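Local coordinates for protein PadR family transcriptional regulator (Streptococcus pneumoniae, PDB 5ZQH) that probably binds DNA through a winged helix-turn-helix domain to regulate transcription, as a PadR-family regulator in a two-chain assembly, at residues A[19-24]-A[72-77]. Sequence-based numbering, arbitrary orientation.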
ATOM      1  N   GLN A  19     -12.423  -6.538  15.017  1.00  7.32           N
ATOM      2  CA  GLN A  19     -12.856  -7.908  15.342  1.00  7.43           C
ATOM      3  C   GLN A  19     -12.950  -8.113  16.851  1.00  7.49           C
ATOM      4  O   GLN A  19     -13.967  -8.588  17.364  1.00  7.48           O
ATOM      5  CB  GLN A  19     -11.876  -8.944  14.785  1.00  7.48           C
ATOM      6  CG  GLN A  19     -11.680  -8.966  13.274  1.00  7.55           C
ATOM      7  CD  GLN A  19     -10.520  -9.868  12.853  1.00  7.62           C
ATOM      8  OE1 GLN A  19     -10.027 -10.686  13.648  1.00  7.66           O
ATOM      9  NE2 GLN A  19     -10.079  -9.724  11.601  1.00  7.60           N
ATOM     10  N   LYS A  20     -11.868  -7.757  17.543  1.00  7.58           N
ATOM     11  CA  LYS A  20     -11.760  -7.885  18.991  1.00  7.66           C
ATOM     12  C   LYS A  20     -10.893  -6.764  19.560  1.00  7.73           C
ATOM     13  O   LYS A  20      -9.786  -6.501  19.081  1.00  7.71           O
ATOM     14  CB  LYS A  20     -11.186  -9.254  19.375  1.00  7.64           C
ATOM     15  CG  LYS A  20     -11.337  -9.605  20.844  1.00  7.65           C
ATOM     16  CD  LYS A  20     -10.246 -10.563  21.290  1.00  7.67           C
ATOM     17  CE  LYS A  20     -10.124 -10.616  22.809  1.00  7.71           C
ATOM     18  NZ  LYS A  20      -9.469  -9.410  23.411  1.00  7.70           N
ATOM     19  N   GLU A  21     -11.437  -6.107  20.582  1.00  7.85           N
ATOM     20  CA  GLU A  21     -10.750  -5.123  21.409  1.00  7.97           C
ATOM     21  C   GLU A  21      -9.435  -5.718  21.942  1.00  8.02           C
ATOM     22  O   GLU A  21      -9.455  -6.712  22.681  1.00  8.05           O
ATOM     23  CB  GLU A  21     -11.689  -4.761  22.560  1.00  8.00           C
ATOM     24  CG  GLU A  21     -11.433  -3.431  23.236  1.00  8.05           C
ATOM     25  CD  GLU A  21     -12.528  -3.067  24.221  1.00  8.08           C
ATOM     26  OE1 GLU A  21     -13.724  -3.297  23.904  1.00  8.08           O
ATOM     27  OE2 GLU A  21     -12.191  -2.551  25.317  1.00  8.09           O
ATOM     28  N   ARG A  22      -8.305  -5.126  21.546  1.00  8.06           N
ATOM     29  CA  ARG A  22      -6.972  -5.670  21.861  1.00  8.11           C
ATOM     30  C   ARG A  22      -6.002  -4.645  22.445  1.00  8.10           C
ATOM     31  O   ARG A  22      -6.042  -3.470  22.069  1.00  8.13           O
ATOM     32  CB  ARG A  22      -6.342  -6.281  20.606  1.00  8.14           C
ATOM     33  CG  ARG A  22      -6.786  -7.703  20.303  1.00  8.21           C
ATOM     34  CD  ARG A  22      -5.901  -8.336  19.240  1.00  8.24           C
ATOM     35  NE  ARG A  22      -6.382  -9.659  18.845  1.00  8.25           N
ATOM     36  CZ  ARG A  22      -7.190  -9.908  17.814  1.00  8.26           C
ATOM     37  NH1 ARG A  22      -7.640  -8.929  17.032  1.00  8.23           N
ATOM     38  NH2 ARG A  22      -7.553 -11.159  17.567  1.00  8.27           N
ATOM     39  N   TYR A  23      -5.127  -5.099  23.348  1.00  8.08           N
ATOM     40  CA  TYR A  23      -4.011  -4.271  23.826  1.00  8.06           C
ATOM     41  C   TYR A  23      -2.720  -4.509  23.027  1.00  8.04           C
ATOM     42  O   TYR A  23      -2.601  -5.509  22.315  1.00  8.05           O
ATOM     43  CB  TYR A  23      -3.807  -4.364  25.357  1.00  8.08           C
ATOM     44  CG  TYR A  23      -3.358  -5.693  25.938  1.00  8.08           C
ATOM     45  CD1 TYR A  23      -2.000  -6.012  26.053  1.00  8.07           C
ATOM     46  CD2 TYR A  23      -4.293  -6.611  26.429  1.00  8.09           C
ATOM     47  CE1 TYR A  23      -1.588  -7.223  26.603  1.00  8.06           C
ATOM     48  CE2 TYR A  23      -3.892  -7.823  26.991  1.00  8.06           C
ATOM     49  CZ  TYR A  23      -2.541  -8.127  27.069  1.00  8.06           C
ATOM     50  OH  TYR A  23      -2.141  -9.323  27.618  1.00  8.04           O
ATOM     51  N   GLY A  24      -1.781  -3.567  23.146  1.00  8.00           N
ATOM     52  CA  GLY A  24      -0.531  -3.522  22.373  1.00  7.98           C
ATOM     53  C   GLY A  24       0.254  -4.812  22.193  1.00  7.97           C
ATOM     54  O   GLY A  24       0.635  -5.147  21.074  1.00  7.96           O
ATOM     55  N   TYR A  72      -6.536  -1.346  26.400  1.00 12.36           N
ATOM     56  CA  TYR A  72      -7.239  -1.977  25.284  1.00 12.23           C
ATOM     57  C   TYR A  72      -7.666  -0.958  24.232  1.00 12.09           C
ATOM     58  O   TYR A  72      -8.274   0.065  24.551  1.00 12.07           O
ATOM     59  CB  TYR A  72      -8.457  -2.756  25.781  1.00 12.32           C
ATOM     60  CG  TYR A  72      -8.148  -4.130  26.320  1.00 12.36           C
ATOM     61  CD1 TYR A  72      -7.818  -4.316  27.667  1.00 12.43           C
ATOM     62  CD2 TYR A  72      -8.195  -5.252  25.489  1.00 12.38           C
ATOM     63  CE1 TYR A  72      -7.548  -5.581  28.177  1.00 12.46           C
ATOM     64  CE2 TYR A  72      -7.917  -6.521  25.983  1.00 12.44           C
ATOM     65  CZ  TYR A  72      -7.597  -6.678  27.331  1.00 12.46           C
ATOM     66  OH  TYR A  72      -7.319  -7.932  27.828  1.00 12.58           O
ATOM     67  N   PHE A  73      -7.337  -1.252  22.979  1.00 11.93           N
ATOM     68  CA  PHE A  73      -7.720  -0.415  21.854  1.00 11.88           C
ATOM     69  C   PHE A  73      -8.991  -0.936  21.186  1.00 11.86           C
ATOM     70  O   PHE A  73      -9.105  -2.128  20.890  1.00 11.87           O
ATOM     71  CB  PHE A  73      -6.579  -0.306  20.837  1.00 11.80           C
ATOM     72  CG  PHE A  73      -5.324   0.306  21.391  1.00 11.77           C
ATOM     73  CD1 PHE A  73      -5.234   1.691  21.605  1.00 11.74           C
ATOM     74  CD2 PHE A  73      -4.220  -0.495  21.704  1.00 11.69           C
ATOM     75  CE1 PHE A  73      -4.076   2.257  22.120  1.00 11.68           C
ATOM     76  CE2 PHE A  73      -3.058   0.073  22.219  1.00 11.65           C
ATOM     77  CZ  PHE A  73      -2.987   1.447  22.425  1.00 11.64           C
ATOM     78  N   SER A  74      -9.945  -0.028  20.984  1.00 11.85           N
ATOM     79  CA  SER A  74     -11.195  -0.299  20.257  1.00 11.83           C
ATOM     80  C   SER A  74     -11.443   0.807  19.225  1.00 11.77           C
ATOM     81  O   SER A  74     -10.968   1.940  19.398  1.00 11.92           O
ATOM     82  CB  SER A  74     -12.371  -0.393  21.227  1.00 11.81           C
ATOM     83  OG  SER A  74     -12.468   0.786  22.005  1.00 11.83           O
ATOM     84  N   LEU A  75     -12.180   0.481  18.165  1.00 11.57           N
ATOM     85  CA  LEU A  75     -12.455   1.436  17.087  1.00 11.43           C
ATOM     86  C   LEU A  75     -13.407   2.571  17.478  1.00 11.32           C
ATOM     87  O   LEU A  75     -14.411   2.358  18.158  1.00 11.26           O
ATOM     88  CB  LEU A  75     -12.989   0.719  15.840  1.00 11.45           C
ATOM     89  CG  LEU A  75     -12.085  -0.172  14.980  1.00 11.42           C
ATOM     90  CD1 LEU A  75     -12.909  -0.736  13.839  1.00 11.38           C
ATOM     91  CD2 LEU A  75     -10.871   0.563  14.426  1.00 11.41           C
ATOM     92  N   MET A  76     -13.050   3.781  17.047  1.00 11.23           N
ATOM     93  CA  MET A  76     -13.912   4.959  17.131  1.00 11.12           C
ATOM     94  C   MET A  76     -14.819   4.930  15.896  1.00 10.99           C
ATOM     95  O   MET A  76     -14.710   4.017  15.067  1.00 10.99           O
ATOM     96  CB  MET A  76     -13.060   6.230  17.116  1.00 11.18           C
ATOM     97  CG  MET A  76     -13.375   7.262  18.184  1.00 11.25           C
ATOM     98  SD  MET A  76     -11.994   7.426  19.333  1.00 11.37           S
ATOM     99  CE  MET A  76     -12.318   9.027  20.071  1.00 11.36           C
ATOM    100  N   LYS A  77     -15.699   5.928  15.770  1.00 10.81           N
ATOM    101  CA  LYS A  77     -16.584   6.050  14.604  1.00 10.65           C
ATOM    102  C   LYS A  77     -15.789   6.197  13.299  1.00 10.52           C
ATOM    103  O   LYS A  77     -16.095   5.532  12.307  1.00 10.48           O
ATOM    104  CB  LYS A  77     -17.581   7.204  14.783  1.00 10.65           C
TER
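R22 and F73 exchange two backbone hydrogen bonds. F73 N reaches R22 O at 2.7 Å, nearly straight at 165°. The return bond, R22 N to F73 O, is longer at 3.2 Å and more bent. This antiparallel hydrogen-bonded pair adds the short, weakly bonded strand 22-23 to the edge of strand 69-75, making the third strand of the small sheet of a winged helix-turn-helix domain. The CA of E21 adds a CA-H...O contact to the same F73 O, 3.5 Å away.

E21 keeps CG anti to the backbone N (chi1 -158°), and the extended chain beyond lies against strand 69-75: CG reaches S74 CB at 3.8 Å, and OE2 passes Y72 CB on its way to a salt bridge with R62. R62, on the neighbouring strand 57-63, also makes a cation-pi contact with Y72, so one arginine engages both the E21 carboxylate and the Y72 ring. S74, with only a CB and a hydroxyl, lets the CG methylene of E21 pack directly on its CB. K20, just past helix 3-19, bends its chain at chi4 and donates from NZ to E21 O.

F73 and R22 project from the same face of the sheet; the phenyl edge meets R22 O and G24 N, while its side chain also packs on I57 of strand 57-63. The flat Y72 ring suits two neighbours, offering its edge to E21 O and one face to Y23. At Y23, the N-cap position of helix 24-34, the ring supplies the edge of this T-shaped pair, planes 84° apart, with Y23 CD2 over the phenol face, 3.4 Å from Y72 CZ and nearer its rim than its centre.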